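Local coordinates for Glyco_hydro_cc domain-containing protein (Trichoderma gamsii, PDB 6UBD), which probably binds beta-1,3-glucan oligosaccharides as a fungal member of glycoside hydrolase family 128, subgroup VII, at residues A[54-59]-A[242-247]; A[72-77]-A[128-133]; A[184-189]-A[229-234]. All blocks are in the same frame, centred on the assembly; numbering follows the deposited sequence. Where two conformers were deposited one is given.

How the contacts relate
Read from the N terminus, segment 54-59 leaves strand 52-54 and opens contact 1, which closes at 242-247 with 182 residues between. Contacts 2 and 3 both fall within that span, one after the other, and nothing crosses. Contact 2 runs from the end of strand 69-73 (72-77) to helix 120-136 (128-133); contact 3 joins helix 179-193 (184-189) to helix 217-233 (229-234), which leads into strand 237-243. Contacts 1 and 2 touch directly, with T57 O hydrogen-bonded to M73 N (3.1 Å). Contact 3 lies across the chain's centre from contact 2, their centres about 26 Å apart. Contact 1 bridges barrel-strand ends; contact 2 ties a strand end to an outer helix, and contact 3 joins two outer helices.

Contact 1 (A[54-59]-A[242-247]); sequences HDWTPA and YTDGLG
W56 presents the outer rim of its six-membered ring to T243, with CH2 and CZ2 both 3.5 Å from T243 OG1. The oxygen lies at the ring edge, in plane, and the two side chains cross at about a right angle. D244 OD1 sits near the same rim, 4.0 Å from W56 CH2, with the carboxylate turned 28° from the indole plane. No hydrogen bond spans the segments. T243 OG1 is already engaged: with OG1 anti to the backbone N (chi1 -173°), it accepts from G245 N at 3.1 Å in a nearly straight bond (169°), which makes an ST turn where strand 237-243 gives way to loop. With an alanine here, G245 N would probably lose its side-chain acceptor and the ST turn beside the indole edge would be freer to move.

In the next shell, H54 CE1 lies 3.6 Å above one face of the indole, offset toward the rim. W56 N donates to H54 ND1 at 3.2 Å, holding the imidazole against the W56 backbone and so keeping CE1 over that face. W56 NE1 is hydrogen-bonded to E201 OE2, and D244 OD2 to T41 OG1. Further out, D55 OD1 receives T57 N (an Asx turn) and, at 2.7 Å, T57 OG1, both from the same face of the carboxylate. This binds the backbone around W56, which has left-handed backbone angles.

Segment 54-59 leaves strand 52-54 and segment 242-247 spans the end of strand 237-243; both lie at C-terminal strand ends, where (beta/alpha)8 glycoside hydrolases carry their substrate cleft. Two oxygens near the C-H edge are consistent with, at most, a weak electrostatic attraction; the NE1 bond to E201 and the packing of H54 probably do more to fix the indole's rotation.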
ATOM      1  N   HIS A  54       1.182   2.236  -7.004  1.00  7.27           N
ATOM      2  CA  HIS A  54       1.319   3.527  -6.318  1.00  7.14           C
ATOM      3  C   HIS A  54       2.788   3.868  -6.119  1.00  6.79           C
ATOM      4  O   HIS A  54       3.626   2.948  -6.261  1.00  7.68           O
ATOM      5  CB  HIS A  54       0.482   3.615  -5.026  1.00  7.52           C
ATOM      6  CG  HIS A  54       1.162   2.987  -3.842  1.00  7.74           C
ATOM      7  ND1 HIS A  54       1.972   3.710  -3.019  1.00  8.28           N
ATOM      8  CD2 HIS A  54       1.048   1.738  -3.299  1.00  8.57           C
ATOM      9  CE1 HIS A  54       2.352   2.941  -2.010  1.00  7.12           C
ATOM     10  NE2 HIS A  54       1.809   1.723  -2.158  1.00  9.06           N
ATOM     11  N   ASP A  55       3.129   5.108  -5.800  1.00  7.66           N
ATOM     12  CA  ASP A  55       4.520   5.516  -5.521  1.00  7.86           C
ATOM     13  C   ASP A  55       4.557   6.520  -4.372  1.00  8.70           C
ATOM     14  O   ASP A  55       5.509   7.282  -4.320  1.00  8.98           O
ATOM     15  CB  ASP A  55       5.212   6.015  -6.784  1.00  7.78           C
ATOM     16  CG  ASP A  55       4.629   7.333  -7.304  1.00  7.85           C
ATOM     17  OD1 ASP A  55       3.670   7.867  -6.712  1.00  8.55           O
ATOM     18  OD2 ASP A  55       5.207   7.857  -8.310  1.00  9.97           O
ATOM     19  N   TRP A  56       3.606   6.403  -3.446  1.00  7.69           N
ATOM     20  CA  TRP A  56       3.514   7.302  -2.264  1.00  7.90           C
ATOM     21  C   TRP A  56       3.217   8.787  -2.619  1.00  8.91           C
ATOM     22  O   TRP A  56       3.183   9.611  -1.693  1.00  7.96           O
ATOM     23  CB  TRP A  56       4.748   7.181  -1.355  1.00  8.47           C
ATOM     24  CG  TRP A  56       4.938   5.786  -0.800  1.00  9.06           C
ATOM     25  CD1 TRP A  56       4.367   5.223   0.312  1.00  9.38           C
ATOM     26  CD2 TRP A  56       5.803   4.761  -1.347  1.00  9.01           C
ATOM     27  NE1 TRP A  56       4.782   3.928   0.483  1.00  8.27           N
ATOM     28  CE2 TRP A  56       5.624   3.626  -0.531  1.00  8.10           C
ATOM     29  CE3 TRP A  56       6.670   4.690  -2.465  1.00  8.36           C
ATOM     30  CZ2 TRP A  56       6.297   2.420  -0.811  1.00  8.33           C
ATOM     31  CZ3 TRP A  56       7.314   3.478  -2.724  1.00  8.44           C
ATOM     32  CH2 TRP A  56       7.153   2.360  -1.898  1.00  8.57           C
ATOM     33  N   THR A  57       3.057   9.132  -3.902  1.00  9.04           N
ATOM     34  CA  THR A  57       2.806  10.529  -4.335  1.00  9.34           C
ATOM     35  C   THR A  57       1.351  10.745  -4.757  1.00  7.40           C
ATOM     36  O   THR A  57       0.567   9.812  -4.921  1.00  7.89           O
ATOM     37  CB  THR A  57       3.723  10.953  -5.497  1.00  9.11           C
ATOM     38  OG1 THR A  57       3.215  10.523  -6.788  1.00  7.90           O
ATOM     39  CG2 THR A  57       5.185  10.563  -5.290  1.00  9.82           C
ATOM     40  N   PRO A  58       0.893  12.019  -4.901  1.00  7.37           N
ATOM     41  CA  PRO A  58      -0.461  12.311  -5.378  1.00  8.79           C
ATOM     42  C   PRO A  58      -0.789  11.860  -6.802  1.00  7.97           C
ATOM     43  O   PRO A  58      -1.965  11.773  -7.123  1.00  8.63           O
ATOM     44  CB  PRO A  58      -0.530  13.847  -5.255  1.00 10.17           C
ATOM     45  CG  PRO A  58       0.439  14.187  -4.132  1.00 10.00           C
ATOM     46  CD  PRO A  58       1.567  13.220  -4.402  1.00  8.55           C
ATOM     47  N   ALA A  59       0.258  11.622  -7.616  1.00  8.39           N
ATOM     48  CA  ALA A  59       0.085  11.373  -9.065  1.00  8.02           C
ATOM     49  C   ALA A  59       1.197  10.443  -9.560  1.00  7.45           C
ATOM     50  O   ALA A  59       2.180  10.896 -10.154  1.00  9.06           O
ATOM     51  CB  ALA A  59       0.044  12.651  -9.844  1.00 10.60           C
ATOM     52  N   TYR A 242       3.853  -5.365  -3.711  1.00  7.95           N
ATOM     53  CA  TYR A 242       5.269  -5.593  -3.290  1.00  7.56           C
ATOM     54  C   TYR A 242       5.992  -4.230  -3.180  1.00  7.57           C
ATOM     55  O   TYR A 242       5.969  -3.530  -4.187  1.00  8.45           O
ATOM     56  CB  TYR A 242       5.909  -6.517  -4.354  1.00  8.43           C
ATOM     57  CG  TYR A 242       7.300  -7.061  -4.096  1.00  8.69           C
ATOM     58  CD1 TYR A 242       8.378  -6.214  -3.890  1.00  9.10           C
ATOM     59  CD2 TYR A 242       7.534  -8.438  -4.086  1.00  8.17           C
ATOM     60  CE1 TYR A 242       9.654  -6.722  -3.666  1.00  9.01           C
ATOM     61  CE2 TYR A 242       8.805  -8.963  -3.921  1.00 10.60           C
ATOM     62  CZ  TYR A 242       9.874  -8.113  -3.731  1.00 11.09           C
ATOM     63  OH  TYR A 242      11.128  -8.702  -3.523  1.00 12.33           O
ATOM     64  N   THR A 243       6.605  -3.917  -2.039  1.00  7.34           N
ATOM     65  CA  THR A 243       7.312  -2.630  -1.857  1.00  6.80           C
ATOM     66  C   THR A 243       8.785  -2.717  -2.252  1.00  7.51           C
ATOM     67  O   THR A 243       9.474  -3.721  -1.932  1.00  8.91           O
ATOM     68  CB  THR A 243       7.113  -2.114  -0.433  1.00  7.96           C
ATOM     69  OG1 THR A 243       7.707  -0.791  -0.444  1.00  9.66           O
ATOM     70  CG2 THR A 243       7.725  -2.938   0.669  1.00  8.23           C
ATOM     71  N   ASP A 244       9.330  -1.658  -2.801  1.00  8.16           N
ATOM     72  CA  ASP A 244      10.766  -1.493  -3.037  1.00  8.69           C
ATOM     73  C   ASP A 244      11.363  -0.405  -2.122  1.00  8.83           C
ATOM     74  O   ASP A 244      12.460   0.105  -2.407  1.00  8.89           O
ATOM     75  CB  ASP A 244      11.052  -1.242  -4.498  1.00  8.78           C
ATOM     76  CG  ASP A 244      10.523   0.065  -5.063  1.00  9.84           C
ATOM     77  OD1 ASP A 244      10.030   0.908  -4.307  1.00 11.61           O
ATOM     78  OD2 ASP A 244      10.610   0.205  -6.293  1.00 14.08           O
ATOM     79  N   GLY A 245      10.645   0.032  -1.067  1.00  8.69           N
ATOM     80  CA  GLY A 245      11.169   1.067  -0.168  1.00  9.25           C
ATOM     81  C   GLY A 245      12.475   0.667   0.495  1.00 11.98           C
ATOM     82  O   GLY A 245      12.834  -0.510   0.627  1.00 10.92           O
ATOM     83  N   LEU A 246      13.226   1.654   0.954  1.00 14.77           N
ATOM     84  CA  LEU A 246      14.537   1.411   1.551  1.00 17.01           C
ATOM     85  C   LEU A 246      14.351   0.954   3.001  1.00 12.60           C
ATOM     86  O   LEU A 246      13.224   0.922   3.572  1.00 15.06           O
ATOM     87  CB  LEU A 246      15.399   2.668   1.413  1.00 19.46           C
ATOM     88  CG  LEU A 246      15.719   3.114  -0.012  1.00 23.80           C
ATOM     89  CD1 LEU A 246      16.701   4.283   0.000  1.00 25.98           C
ATOM     90  CD2 LEU A 246      16.269   1.967  -0.864  1.00 30.71           C
ATOM     91  N   GLY A 247      15.433   0.467   3.578  1.00 13.01           N
ATOM     92  CA  GLY A 247      15.415  -0.066   4.936  1.00 13.81           C
ATOM     93  C   GLY A 247      15.028  -1.521   5.011  1.00 11.98           C
ATOM     94  O   GLY A 247      14.733  -1.993   6.124  1.00 15.74           O
TER

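Contact 2 (A[72-77]-A[128-133])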
ATOM      1  N   SER A  72      -3.593   7.236  -6.276  1.00  7.34           N
ATOM      2  CA  SER A  72      -3.084   8.453  -5.613  1.00  7.64           C
ATOM      3  C   SER A  72      -2.901   8.223  -4.106  1.00  7.79           C
ATOM      4  O   SER A  72      -3.617   7.392  -3.526  1.00  7.77           O
ATOM      5  CB  SER A  72      -4.097   9.563  -5.887  1.00  8.92           C
ATOM      6  OG  SER A  72      -3.795  10.826  -5.258  1.00  9.42           O
ATOM      7  N   MET A  73      -2.022   8.998  -3.508  1.00  7.60           N
ATOM      8  CA  MET A  73      -1.861   9.014  -2.027  1.00  8.00           C
ATOM      9  C   MET A  73      -1.734  10.466  -1.550  1.00  8.96           C
ATOM     10  O   MET A  73      -1.047  11.243  -2.204  1.00  9.26           O
ATOM     11  CB  MET A  73      -0.614   8.220  -1.584  1.00  9.13           C
ATOM     12  CG  MET A  73      -0.372   8.221  -0.107  1.00  8.68           C
ATOM     13  SD  MET A  73       1.023   7.236   0.501  1.00  9.10           S
ATOM     14  CE  MET A  73       0.573   5.544   0.100  1.00 17.62           C
ATOM     15  N   LEU A  74      -2.314  10.771  -0.386  1.00  7.15           N
ATOM     16  CA  LEU A  74      -1.846  11.923   0.440  1.00  8.75           C
ATOM     17  C   LEU A  74      -0.989  11.358   1.601  1.00  7.98           C
ATOM     18  O   LEU A  74      -1.518  10.773   2.517  1.00  8.33           O
ATOM     19  CB  LEU A  74      -3.007  12.774   0.967  1.00  9.37           C
ATOM     20  CG  LEU A  74      -2.598  13.888   1.931  1.00 10.82           C
ATOM     21  CD1 LEU A  74      -1.615  14.859   1.269  1.00 11.01           C
ATOM     22  CD2 LEU A  74      -3.798  14.701   2.378  1.00 10.68           C
ATOM     23  N   TRP A  75       0.331  11.497   1.491  1.00  7.33           N
ATOM     24  CA  TRP A  75       1.254  10.793   2.376  1.00  7.93           C
ATOM     25  C   TRP A  75       1.126  11.274   3.838  1.00  7.37           C
ATOM     26  O   TRP A  75       1.171  10.428   4.784  1.00  7.49           O
ATOM     27  CB  TRP A  75       2.685  10.952   1.816  1.00  7.44           C
ATOM     28  CG  TRP A  75       3.780  10.197   2.528  1.00  7.95           C
ATOM     29  CD1 TRP A  75       4.268   8.943   2.190  1.00  7.42           C
ATOM     30  CD2 TRP A  75       4.621  10.632   3.626  1.00  7.48           C
ATOM     31  NE1 TRP A  75       5.284   8.553   3.023  1.00  7.58           N
ATOM     32  CE2 TRP A  75       5.523   9.581   3.908  1.00  8.52           C
ATOM     33  CE3 TRP A  75       4.657  11.789   4.446  1.00  7.67           C
ATOM     34  CZ2 TRP A  75       6.494   9.678   4.918  1.00  8.31           C
ATOM     35  CZ3 TRP A  75       5.607  11.877   5.441  1.00  7.75           C
ATOM     36  CH2 TRP A  75       6.511  10.826   5.679  1.00  7.89           C
ATOM     37  N   GLY A  76       1.077  12.596   4.052  1.00  7.65           N
ATOM     38  CA  GLY A  76       1.067  13.139   5.402  1.00  7.35           C
ATOM     39  C   GLY A  76       0.513  14.540   5.451  1.00  7.10           C
ATOM     40  O   GLY A  76      -0.253  14.966   4.575  1.00  8.21           O
ATOM     41  N   GLY A  77       0.933  15.280   6.515  1.00  8.00           N
ATOM     42  CA  GLY A  77       0.474  16.654   6.771  1.00  9.31           C
ATOM     43  C   GLY A  77       1.444  17.755   6.397  1.00  9.06           C
ATOM     44  O   GLY A  77       1.103  18.912   6.682  1.00 10.92           O
ATOM     45  N   ASN A 128     -10.830  15.364   6.265  1.00  9.30           N
ATOM     46  CA  ASN A 128     -12.077  16.059   5.918  1.00  9.07           C
ATOM     47  C   ASN A 128     -11.790  17.178   4.916  1.00  9.84           C
ATOM     48  O   ASN A 128     -12.674  17.488   4.057  1.00  8.82           O
ATOM     49  CB  ASN A 128     -12.768  16.615   7.187  1.00  8.87           C
ATOM     50  CG  ASN A 128     -13.429  15.539   8.026  1.00  9.20           C
ATOM     51  OD1 ASN A 128     -13.671  14.424   7.515  1.00  9.30           O
ATOM     52  ND2 ASN A 128     -13.658  15.874   9.308  1.00  9.86           N
ATOM     53  N   SER A 129     -10.651  17.867   4.979  1.00  9.36           N
ATOM     54  CA  SER A 129     -10.411  19.047   4.085  1.00  9.17           C
ATOM     55  C   SER A 129     -10.045  18.599   2.665  1.00  8.30           C
ATOM     56  O   SER A 129     -10.422  19.267   1.691  1.00  9.86           O
ATOM     57  CB  SER A 129      -9.243  19.838   4.664  0.55 10.39           C
ATOM     58  OG  SER A 129      -8.827  20.916   3.839  0.55 14.25           O
ATOM     59  N   LEU A 130      -9.213  17.522   2.528  1.00  8.17           N
ATOM     60  CA  LEU A 130      -8.579  17.121   1.242  1.00  8.02           C
ATOM     61  C   LEU A 130      -9.020  15.751   0.689  1.00  8.65           C
ATOM     62  O   LEU A 130      -9.086  15.640  -0.556  1.00  9.05           O
ATOM     63  CB  LEU A 130      -7.067  17.202   1.385  1.00  8.16           C
ATOM     64  CG  LEU A 130      -6.459  18.561   1.674  1.00  9.46           C
ATOM     65  CD1 LEU A 130      -4.987  18.510   1.971  1.00 12.10           C
ATOM     66  CD2 LEU A 130      -6.695  19.502   0.518  1.00 12.40           C
ATOM     67  N   ILE A 131      -9.288  14.767   1.546  1.00  9.23           N
ATOM     68  CA  ILE A 131      -9.557  13.399   1.012  1.00  8.91           C
ATOM     69  C   ILE A 131     -11.051  13.162   0.841  1.00  8.61           C
ATOM     70  O   ILE A 131     -11.486  12.779  -0.268  1.00  9.35           O
ATOM     71  CB  ILE A 131      -8.905  12.338   1.938  1.00  9.69           C
ATOM     72  CG1 ILE A 131      -7.383  12.559   1.992  1.00  9.87           C
ATOM     73  CG2 ILE A 131      -9.312  10.923   1.461  1.00 10.35           C
ATOM     74  CD1 ILE A 131      -6.614  11.652   2.890  1.00 11.48           C
ATOM     75  N   ALA A 132     -11.880  13.497   1.846  1.00  8.15           N
ATOM     76  CA  ALA A 132     -13.332  13.272   1.705  1.00  8.84           C
ATOM     77  C   ALA A 132     -13.944  13.983   0.484  1.00  8.33           C
ATOM     78  O   ALA A 132     -14.761  13.346  -0.177  1.00  9.37           O
ATOM     79  CB  ALA A 132     -14.075  13.594   2.970  1.00  9.36           C
ATOM     80  N   PRO A 133     -13.529  15.213   0.124  1.00  8.92           N
ATOM     81  CA  PRO A 133     -14.149  15.810  -1.056  1.00  9.32           C
ATOM     82  C   PRO A 133     -13.848  15.060  -2.357  1.00  9.01           C
ATOM     83  O   PRO A 133     -14.637  15.083  -3.307  1.00 10.45           O
ATOM     84  CB  PRO A 133     -13.503  17.208  -1.085  1.00 11.31           C
ATOM     85  CG  PRO A 133     -13.227  17.472   0.375  1.00 12.71           C
ATOM     86  CD  PRO A 133     -12.701  16.172   0.916  1.00 10.99           C
TER
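Two residues before L74, whose side chain meets L130 and I131, S72 OG is hydrogen-bonded to P58 O. That bond, together with backbone bonds from S72 and L74 to strand 100-102, fixes the chain just where strand 69-73 ends. The contact itself is wholly apolar. L74 CD2 makes it, 4.0 Å from L130 CD1. The same methyl also lies 4.2 Å from I131 CD1, with I131 CG1 at a like distance. L74 and L130 cross at about a right angle, whereas L74 and I131 meet more aslant, and the CD2 methyl serves both. The leucine stretches toward the helix because CG stands anti to the backbone N (chi1 174°), and the second torsion, near 59°, leaves CD2 as the leading branch.

In the (beta/alpha)8 barrel this joins the C-terminal end of the third strand to helix 120-136, which follows the fourth. Helix 82-92 adds to the apolar surroundings: F91 packs on L74, and L88 on L130. The side chain of M73 starts away from the helix and touches W56 and M102, so consecutive residues at the strand end serve different sides of the barrel wall.

The helix is irregular here, with a wider pi-type turn at 128-131 and a kink where the N of P133 has no bond to the preceding turn. L130 and I131 are consecutive within this irregular part, and both side chains point toward L74. The backbones stay well apart, L74 CA lying 7.9 Å from I131 CA. Earlier in the same turn, N128 is gripped at both ends of its amide, OD1 by T164 N and ND2 by Q162 O.

Contact 3 (A[184-189]-A[229-234])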
ATOM      1  N   ALA A 184      -2.736 -13.223  10.671  1.00  9.40           N
ATOM      2  CA  ALA A 184      -3.183 -12.519  11.890  1.00  8.94           C
ATOM      3  C   ALA A 184      -3.452 -11.040  11.564  1.00  9.82           C
ATOM      4  O   ALA A 184      -4.409 -10.392  12.111  1.00  9.65           O
ATOM      5  CB  ALA A 184      -2.139 -12.633  12.960  1.00  9.50           C
ATOM      6  N   ASP A 185      -2.682 -10.430  10.675  1.00  9.70           N
ATOM      7  CA  ASP A 185      -2.948  -9.046  10.229  1.00  8.48           C
ATOM      8  C   ASP A 185      -4.261  -9.002   9.460  1.00  8.07           C
ATOM      9  O   ASP A 185      -5.117  -8.075   9.708  1.00  9.04           O
ATOM     10  CB  ASP A 185      -1.833  -8.526   9.322  1.00  9.34           C
ATOM     11  CG  ASP A 185      -0.564  -8.023  10.012  1.00  9.24           C
ATOM     12  OD1 ASP A 185      -0.558  -7.864  11.275  1.00  8.90           O
ATOM     13  OD2 ASP A 185       0.456  -7.725   9.257  1.00  8.56           O
ATOM     14  N   ILE A 186      -4.465  -9.907   8.515  1.00  8.13           N
ATOM     15  CA  ILE A 186      -5.738  -9.909   7.737  1.00  8.65           C
ATOM     16  C   ILE A 186      -6.939 -10.049   8.686  1.00  8.73           C
ATOM     17  O   ILE A 186      -7.948  -9.300   8.555  1.00  9.22           O
ATOM     18  CB  ILE A 186      -5.695 -11.051   6.700  1.00  9.03           C
ATOM     19  CG1 ILE A 186      -4.705 -10.740   5.559  1.00  9.34           C
ATOM     20  CG2 ILE A 186      -7.064 -11.343   6.123  1.00  8.61           C
ATOM     21  CD1 ILE A 186      -4.357 -11.917   4.685  1.00  9.12           C
ATOM     22  N   ASP A 187      -6.890 -11.007   9.575  1.00  8.50           N
ATOM     23  CA  ASP A 187      -8.032 -11.275  10.477  1.00  8.59           C
ATOM     24  C   ASP A 187      -8.322 -10.072  11.380  1.00  7.83           C
ATOM     25  O   ASP A 187      -9.510  -9.702  11.571  1.00  8.71           O
ATOM     26  CB  ASP A 187      -7.822 -12.541  11.303  1.00  8.84           C
ATOM     27  CG  ASP A 187      -7.766 -13.853  10.554  1.00 11.66           C
ATOM     28  OD1 ASP A 187      -8.304 -13.926   9.488  1.00 14.22           O
ATOM     29  OD2 ASP A 187      -7.221 -14.857  11.115  1.00 20.56           O
ATOM     30  N   TYR A 188      -7.273  -9.456  11.923  1.00  8.40           N
ATOM     31  CA  TYR A 188      -7.471  -8.263  12.769  1.00  8.49           C
ATOM     32  C   TYR A 188      -8.213  -7.162  11.988  1.00  7.88           C
ATOM     33  O   TYR A 188      -9.205  -6.594  12.497  1.00  8.19           O
ATOM     34  CB  TYR A 188      -6.148  -7.711  13.309  1.00  8.82           C
ATOM     35  CG  TYR A 188      -6.334  -6.440  14.099  1.00  8.35           C
ATOM     36  CD1 TYR A 188      -6.823  -6.425  15.413  1.00  8.16           C
ATOM     37  CD2 TYR A 188      -6.165  -5.197  13.479  1.00  8.01           C
ATOM     38  CE1 TYR A 188      -7.097  -5.247  16.078  1.00  8.22           C
ATOM     39  CE2 TYR A 188      -6.475  -4.025  14.149  1.00  8.57           C
ATOM     40  CZ  TYR A 188      -6.867  -4.044  15.481  1.00  8.11           C
ATOM     41  OH  TYR A 188      -7.225  -2.893  16.139  1.00  9.01           O
ATOM     42  N   TYR A 189      -7.766  -6.847  10.765  1.00  8.39           N
ATOM     43  CA  TYR A 189      -8.316  -5.691  10.044  1.00  8.12           C
ATOM     44  C   TYR A 189      -9.693  -6.033   9.464  1.00  8.26           C
ATOM     45  O   TYR A 189     -10.559  -5.114   9.447  1.00  7.73           O
ATOM     46  CB  TYR A 189      -7.325  -5.116   9.020  1.00  8.36           C
ATOM     47  CG  TYR A 189      -6.252  -4.241   9.623  1.00  8.60           C
ATOM     48  CD1 TYR A 189      -6.560  -2.935   9.991  1.00  8.87           C
ATOM     49  CD2 TYR A 189      -4.970  -4.743   9.898  1.00  8.66           C
ATOM     50  CE1 TYR A 189      -5.591  -2.133  10.577  1.00  9.09           C
ATOM     51  CE2 TYR A 189      -4.001  -3.971  10.502  1.00  8.39           C
ATOM     52  CZ  TYR A 189      -4.328  -2.638  10.843  1.00  8.35           C
ATOM     53  OH  TYR A 189      -3.376  -1.804  11.370  1.00  8.86           O
ATOM     54  N   ASP A 229      -0.236 -16.705  -3.092  1.00  9.99           N
ATOM     55  CA  ASP A 229      -1.327 -17.696  -3.115  1.00 10.54           C
ATOM     56  C   ASP A 229      -2.374 -17.348  -2.038  1.00  8.20           C
ATOM     57  O   ASP A 229      -3.581 -17.528  -2.275  1.00  9.52           O
ATOM     58  CB  ASP A 229      -0.771 -19.121  -2.932  1.00 11.65           C
ATOM     59  CG  ASP A 229       0.005 -19.701  -4.106  1.00 11.68           C
ATOM     60  OD1 ASP A 229      -0.178 -19.169  -5.242  1.00 11.79           O
ATOM     61  OD2 ASP A 229       0.773 -20.719  -3.883  1.00 13.58           O
ATOM     62  N   LEU A 230      -1.897 -17.027  -0.847  1.00  7.58           N
ATOM     63  CA  LEU A 230      -2.814 -16.717   0.291  1.00  9.01           C
ATOM     64  C   LEU A 230      -3.702 -15.507  -0.081  1.00  8.19           C
ATOM     65  O   LEU A 230      -4.933 -15.581   0.081  1.00  8.25           O
ATOM     66  CB  LEU A 230      -2.003 -16.478   1.559  1.00  8.70           C
ATOM     67  CG  LEU A 230      -2.766 -16.285   2.912  1.00  8.56           C
ATOM     68  CD1 LEU A 230      -1.757 -16.486   4.058  1.00  8.88           C
ATOM     69  CD2 LEU A 230      -3.431 -14.955   3.074  1.00  9.87           C
ATOM     70  N   PHE A 231      -3.069 -14.447  -0.576  1.00  9.05           N
ATOM     71  CA  PHE A 231      -3.850 -13.217  -0.943  1.00  9.04           C
ATOM     72  C   PHE A 231      -4.866 -13.553  -2.039  1.00  8.46           C
ATOM     73  O   PHE A 231      -6.014 -13.084  -1.973  1.00  8.27           O
ATOM     74  CB  PHE A 231      -2.894 -12.116  -1.445  1.00  9.49           C
ATOM     75  CG  PHE A 231      -1.993 -11.472  -0.405  1.00  8.55           C
ATOM     76  CD1 PHE A 231      -2.293 -11.427   0.950  1.00  8.74           C
ATOM     77  CD2 PHE A 231      -0.812 -10.852  -0.805  1.00  8.52           C
ATOM     78  CE1 PHE A 231      -1.449 -10.793   1.861  1.00 11.89           C
ATOM     79  CE2 PHE A 231       0.006 -10.178   0.103  1.00  9.17           C
ATOM     80  CZ  PHE A 231      -0.358 -10.110   1.444  1.00 11.47           C
ATOM     81  N   GLU A 232      -4.471 -14.272  -3.111  1.00 10.02           N
ATOM     82  CA  GLU A 232      -5.406 -14.562  -4.247  1.00 10.52           C
ATOM     83  C   GLU A 232      -6.627 -15.383  -3.761  1.00  9.34           C
ATOM     84  O   GLU A 232      -7.759 -15.117  -4.202  1.00  9.18           O
ATOM     85  CB  GLU A 232      -4.665 -15.191  -5.435  1.00 10.57           C
ATOM     86  CG  GLU A 232      -3.717 -14.234  -6.155  1.00 10.15           C
ATOM     87  CD  GLU A 232      -4.413 -13.186  -7.022  1.00  8.25           C
ATOM     88  OE1 GLU A 232      -5.667 -13.276  -7.235  1.00  9.49           O
ATOM     89  OE2 GLU A 232      -3.656 -12.230  -7.477  1.00  8.58           O
ATOM     90  N   ALA A 233      -6.432 -16.306  -2.819  1.00 10.20           N
ATOM     91  CA  ALA A 233      -7.525 -17.149  -2.300  1.00 10.57           C
ATOM     92  C   ALA A 233      -8.386 -16.404  -1.253  1.00  9.78           C
ATOM     93  O   ALA A 233      -9.514 -16.830  -1.089  1.00 11.46           O
ATOM     94  CB  ALA A 233      -6.922 -18.420  -1.757  1.00 10.47           C
ATOM     95  N   ASN A 234      -7.866 -15.374  -0.601  1.00  8.37           N
ATOM     96  CA  ASN A 234      -8.589 -14.759   0.528  1.00  9.44           C
ATOM     97  C   ASN A 234      -9.691 -13.801  -0.015  1.00  8.34           C
ATOM     98  O   ASN A 234      -9.378 -12.813  -0.753  1.00  8.85           O
ATOM     99  CB  ASN A 234      -7.635 -14.008   1.459  1.00  8.66           C
ATOM    100  CG  ASN A 234      -8.365 -13.487   2.680  1.00  9.12           C
ATOM    101  OD1 ASN A 234      -9.059 -12.476   2.628  1.00 11.71           O
ATOM    102  ND2 ASN A 234      -8.178 -14.176   3.794  1.00  9.39           N
TER
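I186 points toward the facing helix and divides its branches between three residues. Its CD1 methyl comes to 3.6 Å from L230 CD2, and the two side chains slide past each other in opposite directions, each reaching toward the other's backbone. The CD1 methyl of I186 also meets the ring of F231 at its edge, near the plane, 4.2 Å from F231 CE1. The other branch, I186 CG2, sits above the amide plane of N234, offset past its outer edge, 3.8 Å from N234 ND2, again with the chains running in opposite senses. This split follows from the torsions: CG1 anti to the carbonyl carbon (chi1 -71°) and a nearly extended second torsion (166°) send CD1 to L230 and F231, leaving CG2 to face the asparagine.

Helices 179-193 and 217-233 are neighbours in the outer ring of the (beta/alpha)8 barrel, and strand 197-206 lies between them in the chain. That strand lines the inner side of the pair, since L197 touches I186 and V199 touches F231. The F231 ring also meets that of Y240, the planes about 30° apart, on the following strand.

N234 is the first residue to leave helical phi/psi after helix 217-233. Its amide oxygen OD1 accepts from H236 N, with a weaker bond from V237 N. The amide is thus held at the start of strand 237-243 while its ND2 end lies against the isoleucine methyl. Q183 is touched by both L230 and N234, and L230 also packs against M179, extending the interface one to two turns earlier along helix 179-193.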